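PDB 6K6R: thiosulfate sulfurtransferase RDL2, mitochondrial from Saccharomyces cerevisiae, which catalyses the transfer of the sulfane sulfur of thiosulfate to cyanide, yielding thiocyanate and sulfite in the mitochondrion. Local coordinates for residues 29-34 against 47-52; 51-56 against 132-137; 74-79 against 89-94. One frame throughout, in Å; residues are numbered along the deposited sequence.

Contact 1 of 3, residues 29-34 against 47-52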
loop_
_atom_site.group_PDB
_atom_site.type_symbol
_atom_site.label_atom_id
_atom_site.label_comp_id
_atom_site.label_asym_id
_atom_site.label_seq_id
_atom_site.Cartn_x
_atom_site.Cartn_y
_atom_site.Cartn_z
ATOM N N ALA A 29 1.820 -1.177 16.291
ATOM C CA ALA A 29 1.544 -2.095 15.202
ATOM C C ALA A 29 0.543 -1.476 14.226
ATOM O O ALA A 29 -0.245 -0.604 14.600
ATOM C CB ALA A 29 1.003 -3.412 15.753
ATOM N N PRO A 30 0.561 -1.907 12.966
ATOM C CA PRO A 30 -0.366 -1.333 11.984
ATOM C C PRO A 30 -1.813 -1.692 12.285
ATOM O O PRO A 30 -2.121 -2.759 12.822
ATOM C CB PRO A 30 0.093 -1.953 10.658
ATOM C CG PRO A 30 0.791 -3.209 11.053
ATOM C CD PRO A 30 1.474 -2.883 12.347
ATOM N N LYS A 31 -2.705 -0.773 11.925
ATOM C CA LYS A 31 -4.134 -0.996 12.093
ATOM C C LYS A 31 -4.633 -2.002 11.063
ATOM O O LYS A 31 -4.314 -1.899 9.875
ATOM C CB LYS A 31 -4.885 0.328 11.960
ATOM C CG LYS A 31 -6.396 0.227 12.072
ATOM C CD LYS A 31 -7.035 1.568 11.738
ATOM C CE LYS A 31 -8.542 1.544 11.923
ATOM N NZ LYS A 31 -9.155 2.844 11.531
ATOM N N ILE A 32 -5.414 -2.976 11.517
ATOM C CA ILE A 32 -5.891 -4.058 10.663
ATOM C C ILE A 32 -7.191 -3.629 9.997
ATOM O O ILE A 32 -8.146 -3.226 10.673
ATOM C CB ILE A 32 -6.082 -5.354 11.467
ATOM C CG1 ILE A 32 -4.813 -5.705 12.250
ATOM C CG2 ILE A 32 -6.469 -6.498 10.547
ATOM C CD1 ILE A 32 -4.845 -5.285 13.710
ATOM N N TYR A 33 -7.231 -3.719 8.670
ATOM C CA TYR A 33 -8.393 -3.334 7.882
ATOM C C TYR A 33 -9.071 -4.568 7.302
ATOM O O TYR A 33 -8.426 -5.584 7.032
ATOM C CB TYR A 33 -7.999 -2.381 6.748
ATOM C CG TYR A 33 -7.717 -0.966 7.199
ATOM C CD1 TYR A 33 -6.535 -0.647 7.854
ATOM C CD2 TYR A 33 -8.633 0.052 6.968
ATOM C CE1 TYR A 33 -6.273 0.646 8.269
ATOM C CE2 TYR A 33 -8.380 1.348 7.378
ATOM C CZ TYR A 33 -7.200 1.639 8.028
ATOM O OH TYR A 33 -6.944 2.927 8.437
ATOM N N THR A 34 -10.384 -4.469 7.108
ATOM C CA THR A 34 -11.175 -5.555 6.557
ATOM C C THR A 34 -11.532 -5.255 5.104
ATOM O O THR A 34 -11.199 -4.201 4.558
ATOM C CB THR A 34 -12.434 -5.782 7.395
ATOM O OG1 THR A 34 -13.223 -4.586 7.406
ATOM C CG2 THR A 34 -12.063 -6.150 8.823
ATOM N N ASP A 47 -8.122 11.559 1.781
ATOM C CA ASP A 47 -6.837 12.229 1.616
ATOM C C ASP A 47 -5.870 11.941 2.757
ATOM O O ASP A 47 -4.674 12.221 2.616
ATOM C CB ASP A 47 -7.046 13.740 1.481
ATOM C CG ASP A 47 -6.050 14.383 0.532
ATOM O OD1 ASP A 47 -6.116 14.100 -0.683
ATOM O OD2 ASP A 47 -5.203 15.174 1.000
ATOM N N LYS A 48 -6.350 11.397 3.876
ATOM C CA LYS A 48 -5.475 11.059 4.991
ATOM C C LYS A 48 -4.790 9.710 4.816
ATOM O O LYS A 48 -3.779 9.453 5.478
ATOM C CB LYS A 48 -6.267 11.048 6.300
ATOM C CG LYS A 48 -6.603 12.423 6.856
ATOM C CD LYS A 48 -7.312 12.300 8.197
ATOM C CE LYS A 48 -8.292 13.441 8.422
ATOM N NZ LYS A 48 -7.726 14.498 9.307
ATOM N N LYS A 49 -5.314 8.847 3.947
ATOM C CA LYS A 49 -4.860 7.469 3.848
ATOM C C LYS A 49 -4.459 7.144 2.415
ATOM O O LYS A 49 -4.903 7.786 1.459
ATOM C CB LYS A 49 -5.948 6.494 4.323
ATOM C CG LYS A 49 -6.750 7.009 5.510
ATOM C CD LYS A 49 -7.685 5.950 6.065
ATOM C CE LYS A 49 -8.402 6.456 7.308
ATOM N NZ LYS A 49 -9.159 5.375 7.999
ATOM N N LEU A 50 -3.605 6.131 2.283
ATOM C CA LEU A 50 -3.129 5.663 0.988
ATOM C C LEU A 50 -3.037 4.146 1.014
ATOM O O LEU A 50 -2.410 3.577 1.912
ATOM C CB LEU A 50 -1.759 6.262 0.646
ATOM C CG LEU A 50 -1.718 7.717 0.176
ATOM C CD1 LEU A 50 -0.365 8.331 0.490
ATOM C CD2 LEU A 50 -2.018 7.810 -1.310
ATOM N N LEU A 51 -3.659 3.498 0.033
ATOM C CA LEU A 51 -3.580 2.050 -0.111
ATOM C C LEU A 51 -2.361 1.707 -0.960
ATOM O O LEU A 51 -2.284 2.094 -2.131
ATOM C CB LEU A 51 -4.859 1.500 -0.738
ATOM C CG LEU A 51 -6.122 1.688 0.105
ATOM C CD1 LEU A 51 -7.351 1.835 -0.777
ATOM C CD2 LEU A 51 -6.292 0.533 1.080
ATOM N N VAL A 52 -1.410 0.987 -0.370
ATOM C CA VAL A 52 -0.121 0.708 -0.994
ATOM C C VAL A 52 -0.105 -0.742 -1.458
ATOM O O VAL A 52 -0.239 -1.665 -0.644
ATOM C CB VAL A 52 1.045 0.989 -0.035
ATOM C CG1 VAL A 52 2.361 0.550 -0.660
ATOM C CG2 VAL A 52 1.088 2.464 0.330
#

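Contact 2 of 3, residues 51-56 against 132-137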
loop_
_atom_site.group_PDB
_atom_site.type_symbol
_atom_site.label_atom_id
_atom_site.label_comp_id
_atom_site.label_asym_id
_atom_site.label_seq_id
_atom_site.Cartn_x
_atom_site.Cartn_y
_atom_site.Cartn_z
ATOM N N LEU A 51 -3.659 3.498 0.033
ATOM C CA LEU A 51 -3.580 2.050 -0.111
ATOM C C LEU A 51 -2.361 1.707 -0.960
ATOM O O LEU A 51 -2.284 2.094 -2.131
ATOM C CB LEU A 51 -4.859 1.500 -0.738
ATOM C CG LEU A 51 -6.122 1.688 0.105
ATOM C CD1 LEU A 51 -7.351 1.835 -0.777
ATOM C CD2 LEU A 51 -6.292 0.533 1.080
ATOM N N VAL A 52 -1.410 0.987 -0.370
ATOM C CA VAL A 52 -0.121 0.708 -0.994
ATOM C C VAL A 52 -0.105 -0.742 -1.458
ATOM O O VAL A 52 -0.239 -1.665 -0.644
ATOM C CB VAL A 52 1.045 0.989 -0.035
ATOM C CG1 VAL A 52 2.361 0.550 -0.660
ATOM C CG2 VAL A 52 1.088 2.464 0.330
ATOM N N ASP A 53 0.064 -0.940 -2.763
ATOM C CA ASP A 53 0.239 -2.267 -3.341
ATOM C C ASP A 53 1.732 -2.563 -3.422
ATOM O O ASP A 53 2.482 -1.822 -4.067
ATOM C CB ASP A 53 -0.409 -2.343 -4.725
ATOM C CG ASP A 53 -0.511 -3.765 -5.256
ATOM O OD1 ASP A 53 0.251 -4.646 -4.801
ATOM O OD2 ASP A 53 -1.363 -4.003 -6.137
ATOM N N VAL A 54 2.161 -3.645 -2.769
ATOM C CA VAL A 54 3.577 -3.982 -2.693
ATOM C C VAL A 54 3.965 -5.096 -3.653
ATOM O O VAL A 54 5.122 -5.535 -3.642
ATOM C CB VAL A 54 3.977 -4.352 -1.252
ATOM C CG1 VAL A 54 3.608 -3.224 -0.306
ATOM C CG2 VAL A 54 3.306 -5.649 -0.831
ATOM N N ARG A 55 3.037 -5.564 -4.484
ATOM C CA ARG A 55 3.373 -6.563 -5.484
ATOM C C ARG A 55 4.309 -5.971 -6.534
ATOM O O ARG A 55 4.513 -4.756 -6.619
ATOM C CB ARG A 55 2.112 -7.101 -6.159
ATOM C CG ARG A 55 1.224 -7.950 -5.272
ATOM C CD ARG A 55 -0.096 -8.224 -5.965
ATOM N NE ARG A 55 -0.654 -7.003 -6.538
ATOM C CZ ARG A 55 -1.569 -6.979 -7.502
ATOM N NH1 ARG A 55 -2.032 -8.114 -8.007
ATOM N NH2 ARG A 55 -2.018 -5.819 -7.962
ATOM N N GLU A 56 4.885 -6.854 -7.343
ATOM C CA GLU A 56 5.704 -6.409 -8.453
ATOM C C GLU A 56 4.815 -5.846 -9.560
ATOM O O GLU A 56 3.683 -6.303 -9.748
ATOM C CB GLU A 56 6.546 -7.562 -8.991
ATOM C CG GLU A 56 7.699 -7.951 -8.083
ATOM C CD GLU A 56 8.573 -6.767 -7.719
ATOM O OE1 GLU A 56 8.924 -5.985 -8.627
ATOM O OE2 GLU A 56 8.909 -6.613 -6.526
ATOM N N GLY A 132 -5.959 -9.430 3.610
ATOM C CA GLY A 132 -6.389 -10.193 2.452
ATOM C C GLY A 132 -5.463 -9.989 1.266
ATOM O O GLY A 132 -4.953 -8.892 1.025
ATOM N N SER A 133 -5.238 -11.068 0.524
ATOM C CA SER A 133 -4.471 -10.982 -0.706
ATOM C C SER A 133 -5.345 -10.445 -1.835
ATOM O O SER A 133 -6.574 -10.388 -1.730
ATOM C CB SER A 133 -3.902 -12.350 -1.087
ATOM O OG SER A 133 -4.930 -13.236 -1.497
ATOM N N ILE A 134 -4.689 -10.041 -2.925
ATOM C CA ILE A 134 -5.424 -9.567 -4.096
ATOM C C ILE A 134 -6.338 -10.664 -4.626
ATOM O O ILE A 134 -7.477 -10.402 -5.035
ATOM C CB ILE A 134 -4.443 -9.065 -5.174
ATOM C CG1 ILE A 134 -3.860 -7.710 -4.769
ATOM C CG2 ILE A 134 -5.127 -8.966 -6.529
ATOM C CD1 ILE A 134 -4.819 -6.554 -4.954
ATOM N N THR A 135 -5.863 -11.911 -4.609
ATOM C CA THR A 135 -6.712 -13.034 -4.995
ATOM C C THR A 135 -7.911 -13.161 -4.063
ATOM O O THR A 135 -9.042 -13.370 -4.519
ATOM C CB THR A 135 -5.899 -14.330 -4.999
ATOM O OG1 THR A 135 -4.829 -14.223 -5.948
ATOM C CG2 THR A 135 -6.778 -15.514 -5.367
ATOM N N GLU A 136 -7.682 -13.033 -2.753
ATOM C CA GLU A 136 -8.783 -13.050 -1.795
ATOM C C GLU A 136 -9.719 -11.870 -2.012
ATOM O O GLU A 136 -10.944 -12.010 -1.913
ATOM C CB GLU A 136 -8.231 -13.041 -0.369
ATOM C CG GLU A 136 -9.214 -13.508 0.691
ATOM C CD GLU A 136 -8.679 -13.334 2.101
ATOM O OE1 GLU A 136 -7.537 -13.768 2.363
ATOM O OE2 GLU A 136 -9.400 -12.766 2.948
ATOM N N TRP A 137 -9.156 -10.695 -2.306
ATOM C CA TRP A 137 -9.968 -9.511 -2.559
ATOM C C TRP A 137 -10.848 -9.702 -3.790
ATOM O O TRP A 137 -12.052 -9.423 -3.757
ATOM C CB TRP A 137 -9.054 -8.294 -2.717
ATOM C CG TRP A 137 -9.628 -7.156 -3.508
ATOM C CD1 TRP A 137 -9.581 -6.990 -4.864
ATOM C CD2 TRP A 137 -10.308 -6.006 -2.988
ATOM N NE1 TRP A 137 -10.202 -5.818 -5.219
ATOM C CE2 TRP A 137 -10.656 -5.194 -4.086
ATOM C CE3 TRP A 137 -10.661 -5.588 -1.702
ATOM C CZ2 TRP A 137 -11.340 -3.990 -3.937
ATOM C CZ3 TRP A 137 -11.341 -4.392 -1.555
ATOM C CH2 TRP A 137 -11.674 -3.608 -2.666
#

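Contact 3 of 3, residues 74-79 against 89-94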
loop_
_atom_site.group_PDB
_atom_site.type_symbol
_atom_site.label_atom_id
_atom_site.label_comp_id
_atom_site.label_asym_id
_atom_site.label_seq_id
_atom_site.Cartn_x
_atom_site.Cartn_y
_atom_site.Cartn_z
ATOM N N ASN A 74 9.863 -6.230 -3.022
ATOM C CA ASN A 74 10.964 -7.073 -3.479
ATOM C C ASN A 74 11.937 -6.283 -4.347
ATOM O O ASN A 74 13.157 -6.366 -4.164
ATOM C CB ASN A 74 10.425 -8.281 -4.246
ATOM C CG ASN A 74 9.875 -9.356 -3.332
ATOM O OD1 ASN A 74 10.161 -9.378 -2.135
ATOM N ND2 ASN A 74 9.080 -10.258 -3.894
ATOM N N SER A 75 11.414 -5.507 -5.298
ATOM C CA SER A 75 12.281 -4.760 -6.204
ATOM C C SER A 75 12.958 -3.595 -5.491
ATOM O O SER A 75 14.181 -3.439 -5.562
ATOM C CB SER A 75 11.481 -4.263 -7.409
ATOM O OG SER A 75 11.143 -5.334 -8.273
ATOM N N ALA A 76 12.178 -2.763 -4.801
ATOM C CA ALA A 76 12.682 -1.544 -4.168
ATOM C C ALA A 76 12.249 -1.501 -2.709
ATOM O O ALA A 76 11.296 -0.795 -2.351
ATOM C CB ALA A 76 12.203 -0.299 -4.915
ATOM N N PRO A 77 12.935 -2.242 -1.832
ATOM C CA PRO A 77 12.595 -2.183 -0.401
ATOM C C PRO A 77 12.963 -0.863 0.256
ATOM O O PRO A 77 12.336 -0.497 1.257
ATOM C CB PRO A 77 13.392 -3.348 0.200
ATOM C CG PRO A 77 14.523 -3.558 -0.749
ATOM C CD PRO A 77 14.002 -3.216 -2.113
ATOM N N GLY A 78 13.947 -0.138 -0.268
ATOM C CA GLY A 78 14.296 1.160 0.275
ATOM C C GLY A 78 13.598 2.305 -0.433
ATOM O O GLY A 78 14.062 3.447 -0.381
ATOM N N ALA A 79 12.473 2.008 -1.089
ATOM C CA ALA A 79 11.769 3.022 -1.869
ATOM C C ALA A 79 11.316 4.186 -0.995
ATOM O O ALA A 79 11.564 5.353 -1.318
ATOM C CB ALA A 79 10.574 2.392 -2.583
ATOM N N LYS A 89 10.775 10.553 -9.751
ATOM C CA LYS A 89 11.321 10.147 -11.040
ATOM C C LYS A 89 11.268 8.633 -11.209
ATOM O O LYS A 89 11.039 8.134 -12.317
ATOM C CB LYS A 89 12.754 10.656 -11.187
ATOM C CG LYS A 89 12.869 12.145 -11.509
ATOM C CD LYS A 89 11.767 12.615 -12.454
ATOM C CE LYS A 89 10.831 13.609 -11.778
ATOM N NZ LYS A 89 9.694 13.982 -12.665
ATOM N N VAL A 90 11.469 7.888 -10.122
ATOM C CA VAL A 90 11.502 6.433 -10.214
ATOM C C VAL A 90 10.093 5.862 -10.332
ATOM O O VAL A 90 9.859 4.913 -11.087
ATOM C CB VAL A 90 12.260 5.847 -9.008
ATOM C CG1 VAL A 90 12.058 4.342 -8.925
ATOM C CG2 VAL A 90 13.742 6.176 -9.103
ATOM N N PHE A 91 9.128 6.434 -9.605
ATOM C CA PHE A 91 7.786 5.872 -9.534
ATOM C C PHE A 91 6.722 6.685 -10.257
ATOM O O PHE A 91 5.630 6.159 -10.495
ATOM C CB PHE A 91 7.362 5.697 -8.069
ATOM C CG PHE A 91 8.230 4.746 -7.299
ATOM C CD1 PHE A 91 8.109 3.379 -7.482
ATOM C CD2 PHE A 91 9.171 5.218 -6.401
ATOM C CE1 PHE A 91 8.908 2.499 -6.780
ATOM C CE2 PHE A 91 9.973 4.343 -5.696
ATOM C CZ PHE A 91 9.841 2.982 -5.888
ATOM N N GLN A 92 7.005 7.943 -10.597
ATOM C CA GLN A 92 6.065 8.817 -11.307
ATOM C C GLN A 92 4.807 9.090 -10.484
ATOM O O GLN A 92 3.697 9.172 -11.017
ATOM C CB GLN A 92 5.712 8.259 -12.688
ATOM C CG GLN A 92 6.691 8.686 -13.768
ATOM C CD GLN A 92 6.968 10.179 -13.742
ATOM O OE1 GLN A 92 8.115 10.606 -13.606
ATOM N NE2 GLN A 92 5.917 10.979 -13.877
ATOM N N PHE A 93 4.983 9.222 -9.172
ATOM C CA PHE A 93 4.000 9.873 -8.319
ATOM C C PHE A 93 4.738 10.455 -7.121
ATOM O O PHE A 93 5.913 10.160 -6.887
ATOM C CB PHE A 93 2.866 8.926 -7.892
ATOM C CG PHE A 93 3.323 7.686 -7.171
ATOM C CD1 PHE A 93 3.626 7.719 -5.819
ATOM C CD2 PHE A 93 3.411 6.477 -7.841
ATOM C CE1 PHE A 93 4.032 6.576 -5.155
ATOM C CE2 PHE A 93 3.816 5.330 -7.182
ATOM C CZ PHE A 93 4.127 5.381 -5.838
ATOM N N ALA A 94 4.038 11.296 -6.368
ATOM C CA ALA A 94 4.673 12.016 -5.272
ATOM C C ALA A 94 5.019 11.071 -4.128
ATOM O O ALA A 94 4.253 10.161 -3.797
ATOM C CB ALA A 94 3.758 13.132 -4.771
#

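Contact 1 of 3, residues 29-34 against 47-52
Tyr33, just past strand 31-32, and Lys49 of strand 49-53 meet at the polar ends of their side chains, although their strands are not neighbours in the sheet. Strand 31-32 is the outermost strand on its side, and strands 127-129 and 101-104 lie between it and strand 49-53, so the backbones stay well apart: the CA atoms of Tyr33 and Leu51 are 10.8 Å from each other. Only long side chains can close such a distance. Lys49 does it with a chain that runs extended beyond CG, and it passes the tyrosine slantwise.

The close-packed part is the tyrosine ring. Tyr33 is buried, lodged against Val38 of helix 35-43 and Ile103 of strand 101-104, and its CG sits anti to the carbonyl carbon (chi1 -76°), a setting from which the phenol reaches in toward Lys49. The ammonium comes to the ring's edge, near its plane, rather than over a face, and NZ of Lys49 gives a weak hydrogen bond of 3.3 Å to OH of Tyr33. The methylenes follow closely, with Lys49 CD 3.9 Å from Tyr33 OH. A tyrosine suits this place because its ring fills apolar space while its hydroxyl still finds polar company; the stronger partner of that hydroxyl is the carboxylate of Glu101.

The outer side is looser. Lys31 is exposed and fully stretched and adds little buried surface, its NZ standing 4.3 Å from NZ of Lys49. Glu101, in a long and weak ion pair with Lys49, probably balances some of the positive charge here. Its hydrogen bond with Tyr33 OH and that weak pairing are consistent with Glu101 helping to gather a phenol from the edge of the sheet and an ammonium from strand 49-53, which neighbours the carboxylate's own strand.

Contact 2 of 3, residues 51-56 against 132-137
The guanidinium of Arg55 lies flat beneath Ile134, whose CG1 stands 3.5 Å above the plane, over its centre. The two side chains cross at about a right angle, so the isoleucine spreads across the group instead of running beside it: CG1 is 3.6 Å from Arg55 CZ, while the CG2 branch comes down near the outer nitrogen, 3.5 Å from Arg55 NH1. A branched, apolar residue fits here, because it can cover a flat cation without competing for its N-H groups, which point outward round the rim.

Asp53 does much to fix that plane. Arg55 grips the carboxylate side-on, NE to OD1 and NH2 to OD2, each oxygen offering its syn lone pair; the shorter arm, Arg55 NH2 to Asp53 OD2, measures 2.7 Å and is tilted 17° from the guanidinium plane. Arg55 NH2 additionally bonds the carbonyl of Tyr63. A bend at chi3 (-47°) folds the arginine back to make this possible. OD1 also accepts from the backbone N of Arg55, an Asx turn that closes the end of strand 49-53, and the Asp-Val-Arg-Glu run is consistent with the Asp-x-Arg segment found after this strand in rhodanese domains. With an alanine here instead of Arg55, the buried carboxylate of Asp53 is likely to lose its counter-charge, and a gap to open against Ile134. Ile134 itself begins helix 134-139, where Ser133 is the N-cap, its OG accepting from N of Glu136.

Contact 3 of 3, residues 74-79 against 89-94
Phe91 reaches Ala79 and Ala76 because its CG is turned anti to the carbonyl carbon (chi1 -62°), which carries the ring away from the last turn of helix 84-91 and brings its far end, CZ, to the loop 74-79. A chi2 of -76° sets only how the ring is turned about its own long axis, putting Ala76 near its plane and Ala79 obliquely to it. Ala79 makes the closer approach: its CB is 3.4 Å from CZ of Phe91, and CE2 lies nearly as close. Ala76 stands at the ring's edge, with its CB 4.2 Å from the same CZ.

Both methyls point toward the phenyl because the backbone folds between them. Ala76 to Ala79 form a type I turn, closed by a bond of 3.3 Å from N of Ala79 to O of Ala76. Pro77 suits its second position, where the ring's restriction of phi matches the turn, and Gly78 takes the third. Alanine suits the two ends, since a lone methyl lets the backbone of the turn come close to the phenyl.

The phenyl is also packed on its own side: Val90 CG1 rests over the centre of one face, 3.8 Å above it, while the rings of Phe91 and Phe87 meet with their planes at about 45°. Pro72 and Leu82 touch it as well. No hydrogen bond joins the two segments; between the loop following strand 69-70 and the end of helix 84-91 the contact is apolar and non-directional, depending on close fit.

Contacts 1 and 2 share strand 49-53, their centres about 13 Å apart: contact 1 takes its start and contact 2 its end. Contact 3 is nested within the chain loop closed by contact 2, with centres about 17 Å apart. These two touch where Glu56 OE1 meets Ser75 OG, probably a hydrogen bond although its modelled length is doubtfully short. Contacts 1 and 3 lie on opposite sides of the chain's centre, about 19 Å between centres. Cys106, present as S-mercaptocysteine and the predicted persulfide-forming residue, follows strand 101-104, the neighbour of strand 49-53. Arg111, shortly after it, is touched by Arg55 and Glu56 of contact 2 and by Asn74 from contact 3.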